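PDB 3LJY: putative adhesin from Parabacteroides distasonis, which has no established function but is probably a surface-exposed lipoprotein that takes part in adhesion through a head domain built as a parallel beta-helix. Local coordinates for residues 150-155 against 162-167; 172-177 against 185-190; 192-197 against 202-207. All coordinates share one frame; numbering follows the deposited sequence.

In the fold
Followed from the N terminus, the three contacts come in series: each is finished before the next begins, so none nests or crosses. Contact 1 closes the turn between strands 151-156 and 161-164, two walls of one coil that face each other across the interior. Contact 2 closes a longer excursion that includes strand 181-184, bringing the corner at 185-190 back against strand 172-176. Contact 3 repeats the plan of contact 1 two coils further along, with 192-197 facing 202-207. Strands 151-156, 172-176 and 192-196 lie side by side in one parallel wall, where Cys-154 meets Ser-175 and Asp-173 meets Ser-193. Contact 2, touching both others, ties the middle strand to a corner.

Contact 1. Residues 150-155 against 162-167; sequences DKIECD and ITIKKG
Ile-152 and Ile-164 meet tip to tip across the interior of one coil, their CD1 methyls 3.8 Å apart. CG1 of Ile-152, anti to the backbone N (chi1 174°), is the branch that extends toward the partner, itself 4.1 Å from CD1 of Ile-164. The same CD1 of Ile-164 lies 4.3 Å from SG of Cys-154, and that sulfur is in turn touched by CG2 of Ile-162 at 4.1 Å. At the far end of the pair, CD1 of Ile-162 comes up beside Cys-154 to within 4.1 Å of the carbonyl O of Asp-155. These contacts are purely apolar apart from that carbonyl, and no hydrogen bond joins the two strands, whose axes stay 9.3 Å apart at their closest and run nearly antiparallel, at 153°.

The outer surface of strand 151-155 is quite different. Lys-151 and Glu-153 take no part in the core and form a salt bridge along the strand, NZ to OE2 3.1 Å, with the ammonium meeting the carboxylate on its anti side, 24° out of its plane. Both charges have second partners on adjoining strands, Asp-173 for the lysine and Lys-131 for the glutamate, which makes a ladder of alternating charge across the partly exposed wall. On the opposite strand the chain runs into a loop where Lys-165 and Lys-166 face solvent. Facing strands of one coil that meet through inward side chains, while each pairs in parallel with adjacent coils, typify the parallel beta-helix of the pectate-lyase-like clan.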
# COMPACT_ATOMS: atom_id res chain seq x y z
N ASP A 150 -11.44 5.02 11.33
CA ASP A 150 -12.72 5.68 11.16
C ASP A 150 -13.22 5.47 9.73
O ASP A 150 -14.40 5.20 9.50
CB ASP A 150 -12.60 7.18 11.52
CG ASP A 150 -12.39 7.40 13.03
OD1 ASP A 150 -13.16 6.79 13.79
OD2 ASP A 150 -11.48 8.18 13.47
N LYS A 151 -12.31 5.59 8.76
CA LYS A 151 -12.63 5.52 7.34
C LYS A 151 -11.58 4.75 6.57
O LYS A 151 -10.38 4.93 6.79
CB LYS A 151 -12.77 6.93 6.76
CG LYS A 151 -13.07 7.03 5.25
CD LYS A 151 -14.34 6.27 4.81
CE LYS A 151 -15.13 7.00 3.74
NZ LYS A 151 -14.44 6.98 2.43
N ILE A 152 -12.05 3.85 5.71
CA ILE A 152 -11.23 3.10 4.75
C ILE A 152 -11.68 3.46 3.33
O ILE A 152 -12.88 3.49 3.03
CB ILE A 152 -11.32 1.55 4.96
CG1 ILE A 152 -10.57 0.76 3.84
CG2 ILE A 152 -12.76 1.09 5.05
CD1 ILE A 152 -9.03 0.94 3.86
N GLU A 153 -10.72 3.82 2.49
CA GLU A 153 -10.94 4.01 1.07
C GLU A 153 -10.00 3.10 0.28
O GLU A 153 -8.80 3.11 0.54
CB GLU A 153 -10.67 5.44 0.69
CG GLU A 153 -11.80 6.34 1.06
CD GLU A 153 -11.60 7.76 0.58
OE1 GLU A 153 -10.87 7.95 -0.44
OE2 GLU A 153 -12.18 8.68 1.23
N CYS A 154 -10.56 2.29 -0.61
CA CYS A 154 -9.82 1.39 -1.49
C CYS A 154 -10.18 1.56 -2.94
O CYS A 154 -11.33 1.39 -3.31
CB CYS A 154 -10.19 -0.04 -1.21
SG CYS A 154 -9.45 -0.66 0.19
N ASP A 155 -9.17 1.80 -3.76
CA ASP A 155 -9.35 1.99 -5.18
C ASP A 155 -8.48 1.07 -5.97
O ASP A 155 -7.28 1.24 -5.93
CB ASP A 155 -8.90 3.41 -5.53
CG ASP A 155 -10.01 4.27 -5.90
OD1 ASP A 155 -10.83 4.52 -4.98
OD2 ASP A 155 -10.09 4.63 -7.12
N ILE A 162 -5.94 -5.62 -3.33
CA ILE A 162 -5.76 -5.15 -1.99
C ILE A 162 -6.32 -6.21 -1.05
O ILE A 162 -7.49 -6.58 -1.20
CB ILE A 162 -6.48 -3.78 -1.76
CG1 ILE A 162 -5.75 -2.66 -2.56
CG2 ILE A 162 -6.51 -3.45 -0.30
CD1 ILE A 162 -6.57 -1.37 -2.80
N THR A 163 -5.50 -6.70 -0.09
CA THR A 163 -5.98 -7.59 0.99
C THR A 163 -5.97 -6.85 2.32
O THR A 163 -5.00 -6.21 2.63
CB THR A 163 -5.12 -8.86 1.09
OG1 THR A 163 -5.17 -9.57 -0.14
CG2 THR A 163 -5.60 -9.76 2.22
N ILE A 164 -7.07 -6.90 3.07
CA ILE A 164 -7.10 -6.40 4.44
C ILE A 164 -7.64 -7.54 5.29
O ILE A 164 -8.81 -7.94 5.13
CB ILE A 164 -7.98 -5.13 4.67
CG1 ILE A 164 -7.66 -4.02 3.66
CG2 ILE A 164 -7.77 -4.61 6.12
CD1 ILE A 164 -8.60 -2.83 3.75
N LYS A 165 -6.77 -8.06 6.16
CA LYS A 165 -6.96 -9.36 6.77
C LYS A 165 -7.85 -9.32 7.99
O LYS A 165 -8.52 -10.30 8.29
CB LYS A 165 -5.62 -9.93 7.17
CG LYS A 165 -4.78 -10.35 6.02
CD LYS A 165 -3.47 -11.01 6.50
CE LYS A 165 -2.54 -11.30 5.31
NZ LYS A 165 -1.19 -11.76 5.73
N LYS A 166 -7.82 -8.21 8.71
CA LYS A 166 -8.62 -8.11 9.91
C LYS A 166 -8.75 -6.68 10.43
O LYS A 166 -7.99 -5.81 10.07
CB LYS A 166 -8.08 -9.06 10.99
CG LYS A 166 -7.14 -8.47 11.99
CD LYS A 166 -6.70 -9.52 13.06
CE LYS A 166 -5.48 -9.02 13.82
NZ LYS A 166 -4.79 -10.04 14.73
N GLY A 167 -9.72 -6.48 11.30
CA GLY A 167 -9.92 -5.20 11.97
C GLY A 167 -11.29 -4.59 11.82
O GLY A 167 -12.28 -5.29 11.56

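Contact 2. Residues 172-177 against 185-190; sequences GDYSIV and FGLAVP
The one flat group that bridges the two segments is the ring of Tyr-174, whose edge is met in plane by a water molecule, while Cys-154 and Leu-192, from the strands on either side in the wall, approach from opposite sides of the ring plane. This is an interior position of a parallel beta-helix: strand 172-176 belongs to one wall, and 185-190 forms the corner through which the chain returns to it. Leu-187 and Val-189 point inward from that corner. CD2 of Leu-187 packs on the phenol oxygen, 3.4 Å from OH of Tyr-174, the two side chains lying askew to each other. Val-189 comes from the opposite direction to the tyrosine and divides its methyls: CG2 of Val-189 faces OH of Tyr-174 at 3.9 Å. CG1 of Val-189, anti to its own backbone nitrogen (chi1 179°), is laid over the start of the strand, 3.6 Å from N of Gly-172. The glycine's lack of a side chain leaves the methyl close to its backbone. The O-H of the buried tyrosine is used on the water, which links wall to corner: OH of Tyr-174 donates to it over 2.6 Å, and the water donates in turn to the carbonyl O of Leu-187 over 2.7 Å.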
# COMPACT_ATOMS: atom_id res chain seq x y z
N GLY A 172 -16.64 2.86 4.91
CA GLY A 172 -15.80 2.37 3.83
C GLY A 172 -16.33 2.70 2.46
O GLY A 172 -17.51 2.64 2.27
N ASP A 173 -15.44 3.06 1.54
CA ASP A 173 -15.75 3.27 0.13
C ASP A 173 -14.76 2.43 -0.68
O ASP A 173 -13.57 2.75 -0.72
CB ASP A 173 -15.60 4.76 -0.25
CG ASP A 173 -16.79 5.63 0.18
OD1 ASP A 173 -17.92 5.12 0.28
OD2 ASP A 173 -16.59 6.85 0.43
N TYR A 174 -15.24 1.34 -1.29
CA TYR A 174 -14.39 0.49 -2.11
C TYR A 174 -14.76 0.66 -3.58
O TYR A 174 -15.91 0.69 -3.92
CB TYR A 174 -14.57 -0.98 -1.78
CG TYR A 174 -14.27 -1.50 -0.38
CD1 TYR A 174 -13.60 -0.74 0.58
CD2 TYR A 174 -14.65 -2.79 -0.05
CE1 TYR A 174 -13.34 -1.28 1.89
CE2 TYR A 174 -14.40 -3.33 1.20
CZ TYR A 174 -13.75 -2.58 2.17
OH TYR A 174 -13.56 -3.18 3.39
N SER A 175 -13.76 0.71 -4.44
CA SER A 175 -13.98 0.88 -5.88
C SER A 175 -13.05 -0.01 -6.68
O SER A 175 -11.84 0.00 -6.46
CB SER A 175 -13.74 2.34 -6.24
OG SER A 175 -14.22 2.62 -7.53
N ILE A 176 -13.60 -0.82 -7.59
CA ILE A 176 -12.79 -1.59 -8.53
C ILE A 176 -13.22 -1.24 -9.96
O ILE A 176 -14.37 -1.48 -10.35
CB ILE A 176 -12.87 -3.15 -8.34
CG1 ILE A 176 -12.56 -3.58 -6.90
CG2 ILE A 176 -11.95 -3.85 -9.37
CD1 ILE A 176 -12.70 -5.15 -6.60
N VAL A 177 -12.29 -0.66 -10.72
CA VAL A 177 -12.53 -0.21 -12.09
C VAL A 177 -11.86 -1.16 -13.09
O VAL A 177 -12.28 -1.29 -14.25
CB VAL A 177 -12.07 1.24 -12.29
CG1 VAL A 177 -12.11 1.65 -13.79
CG2 VAL A 177 -12.94 2.18 -11.49
N PHE A 185 -12.85 -9.62 3.54
CA PHE A 185 -13.79 -10.38 4.36
C PHE A 185 -13.56 -10.15 5.87
O PHE A 185 -14.52 -10.15 6.65
CB PHE A 185 -13.68 -11.90 4.10
CG PHE A 185 -14.55 -12.41 2.98
CD1 PHE A 185 -15.80 -11.87 2.71
CD2 PHE A 185 -14.12 -13.49 2.21
CE1 PHE A 185 -16.58 -12.37 1.67
CE2 PHE A 185 -14.91 -13.98 1.17
CZ PHE A 185 -16.14 -13.42 0.91
N GLY A 186 -12.30 -10.00 6.27
CA GLY A 186 -11.93 -9.83 7.67
C GLY A 186 -12.01 -8.40 8.23
O GLY A 186 -11.89 -8.19 9.45
N LEU A 187 -12.20 -7.41 7.36
CA LEU A 187 -12.46 -6.05 7.82
C LEU A 187 -13.97 -5.76 7.96
O LEU A 187 -14.70 -5.61 6.97
CB LEU A 187 -11.84 -5.04 6.86
CG LEU A 187 -11.87 -3.55 7.26
CD1 LEU A 187 -11.00 -3.31 8.42
CD2 LEU A 187 -11.48 -2.69 6.09
N ALA A 188 -14.39 -5.63 9.21
CA ALA A 188 -15.77 -5.36 9.57
C ALA A 188 -16.05 -3.89 9.38
O ALA A 188 -15.44 -3.06 10.03
CB ALA A 188 -15.97 -5.76 11.06
N VAL A 189 -16.98 -3.57 8.48
CA VAL A 189 -17.36 -2.17 8.21
C VAL A 189 -18.84 -1.97 8.39
O VAL A 189 -19.61 -2.48 7.62
CB VAL A 189 -16.98 -1.75 6.78
CG1 VAL A 189 -17.42 -0.28 6.53
CG2 VAL A 189 -15.47 -1.97 6.52
N PRO A 190 -19.26 -1.19 9.40
CA PRO A 190 -20.71 -0.92 9.51
C PRO A 190 -21.38 -0.24 8.30
O PRO A 190 -22.44 -0.68 7.86
CB PRO A 190 -20.79 -0.03 10.75
CG PRO A 190 -19.52 -0.41 11.57
CD PRO A 190 -18.50 -0.61 10.51
O HOH W 1 -14.69 -5.32 4.30

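Contact 3. Residues 192-197 against 202-207; sequences LSCKVT and AEVHAT
Strands 192-196 and 202-206 face each other nearly antiparallel, at 158°, with their axes 8.2 Å apart at closest approach and no hydrogen bond between them. The spacing is uneven: the CA atoms of Leu-192 and Ala-206 come within 6.0 Å, whereas the other end, at Val-196 and Ala-202, stands further open. Leu-192 contributes the largest share. Its CG is anti to the backbone N (chi1 -176°), which turns the isobutyl group along the interior, and CD2 ends against the branch point of Val-204, 3.5 Å from CB, with CG2 of that valine close behind. Since the two side chains meet at a slant, the leucine methyl lies against the valine's flank, while its own CB is left to face the methyl of Ala-206 at 4.1 Å. Next along the strand, SG of Cys-194 sits over CB of Ala-202 at 3.5 Å and also touches CG1 of Val-204, at 3.9 Å. The alanine methyl is touched from a second residue too, because CG2 of Val-196 reaches the same CB from beyond the cysteine, also at 3.9 Å. All six of these residues are buried, and every contact between their side chains is apolar.

No helix is involved in the surroundings. Facing strands of one coil, each paired in parallel with the coils before and after, are consistent with the parallel beta-helix. Strand 192-196 is held in its wall by backbone bonds to strand 172-176 on one side and strand 209-215 on the other, and Leu-210 packs beside Leu-192. Strand 201-206 lies between 181-184 and 219-223, and from the latter Ile-220 packs against Cys-194 and Val-196, carrying the core onward to the next coil.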
# COMPACT_ATOMS: atom_id res chain seq x y z
N LEU A 192 -20.85 0.55 4.55
CA LEU A 192 -19.94 0.22 3.45
C LEU A 192 -20.58 0.52 2.12
O LEU A 192 -21.71 0.18 1.92
CB LEU A 192 -19.48 -1.27 3.53
CG LEU A 192 -18.44 -1.74 2.49
CD1 LEU A 192 -17.19 -0.89 2.59
CD2 LEU A 192 -18.15 -3.23 2.59
N SER A 193 -19.85 1.19 1.23
CA SER A 193 -20.24 1.24 -0.17
C SER A 193 -19.14 0.65 -1.04
O SER A 193 -17.95 0.86 -0.82
CB SER A 193 -20.65 2.66 -0.62
OG SER A 193 -19.54 3.40 -1.03
N CYS A 194 -19.56 -0.11 -2.03
CA CYS A 194 -18.66 -0.93 -2.81
C CYS A 194 -19.14 -0.94 -4.27
O CYS A 194 -20.28 -1.35 -4.52
CB CYS A 194 -18.62 -2.34 -2.18
SG CYS A 194 -17.55 -3.52 -3.00
N LYS A 195 -18.30 -0.44 -5.19
CA LYS A 195 -18.65 -0.33 -6.62
C LYS A 195 -17.66 -1.14 -7.43
O LYS A 195 -16.47 -0.92 -7.34
CB LYS A 195 -18.60 1.12 -7.13
CG LYS A 195 -18.86 1.24 -8.66
CD LYS A 195 -19.31 2.65 -9.11
CE LYS A 195 -19.71 2.70 -10.61
N VAL A 196 -18.16 -2.08 -8.22
CA VAL A 196 -17.34 -2.91 -9.09
C VAL A 196 -17.77 -2.67 -10.55
O VAL A 196 -18.92 -2.92 -10.95
CB VAL A 196 -17.35 -4.43 -8.67
CG1 VAL A 196 -16.48 -5.27 -9.60
CG2 VAL A 196 -16.83 -4.60 -7.25
N THR A 197 -16.86 -2.08 -11.31
CA THR A 197 -17.09 -1.70 -12.70
C THR A 197 -16.29 -2.57 -13.61
O THR A 197 -16.52 -2.61 -14.79
CB THR A 197 -16.66 -0.25 -12.89
OG1 THR A 197 -17.85 0.56 -12.90
CG2 THR A 197 -15.82 -0.05 -14.17
N ALA A 202 -14.94 -8.09 -5.38
CA ALA A 202 -14.81 -7.51 -4.03
C ALA A 202 -15.43 -8.48 -3.04
O ALA A 202 -16.61 -8.80 -3.16
CB ALA A 202 -15.47 -6.13 -3.88
N GLU A 203 -14.60 -8.95 -2.12
CA GLU A 203 -15.02 -9.71 -0.92
C GLU A 203 -15.02 -8.80 0.28
O GLU A 203 -13.97 -8.27 0.66
CB GLU A 203 -14.05 -10.85 -0.65
CG GLU A 203 -13.93 -11.85 -1.76
CD GLU A 203 -12.99 -12.99 -1.43
OE1 GLU A 203 -11.99 -12.83 -0.64
OE2 GLU A 203 -13.27 -14.08 -2.01
N VAL A 204 -16.17 -8.61 0.87
CA VAL A 204 -16.37 -7.56 1.88
C VAL A 204 -17.14 -8.06 3.10
O VAL A 204 -17.72 -9.15 3.10
CB VAL A 204 -17.07 -6.30 1.22
CG1 VAL A 204 -16.38 -5.92 -0.09
CG2 VAL A 204 -18.57 -6.53 0.96
N HIS A 205 -17.12 -7.27 4.17
CA HIS A 205 -17.88 -7.56 5.38
C HIS A 205 -18.54 -6.26 5.88
O HIS A 205 -17.89 -5.35 6.34
CB HIS A 205 -16.97 -8.23 6.42
CG HIS A 205 -17.67 -8.55 7.70
ND1 HIS A 205 -17.00 -8.80 8.88
CD2 HIS A 205 -18.99 -8.64 8.00
CE1 HIS A 205 -17.88 -9.04 9.84
NE2 HIS A 205 -19.09 -8.94 9.33
N ALA A 206 -19.85 -6.17 5.72
CA ALA A 206 -20.65 -5.02 6.20
C ALA A 206 -21.45 -5.50 7.40
O ALA A 206 -21.96 -6.61 7.39
CB ALA A 206 -21.57 -4.47 5.09
N THR A 207 -21.55 -4.68 8.44
CA THR A 207 -22.20 -5.11 9.68
C THR A 207 -23.45 -4.29 10.01
O THR A 207 -24.05 -4.47 11.06
CB THR A 207 -21.23 -5.11 10.91
OG1 THR A 207 -20.66 -3.82 11.06
CG2 THR A 207 -20.10 -6.13 10.74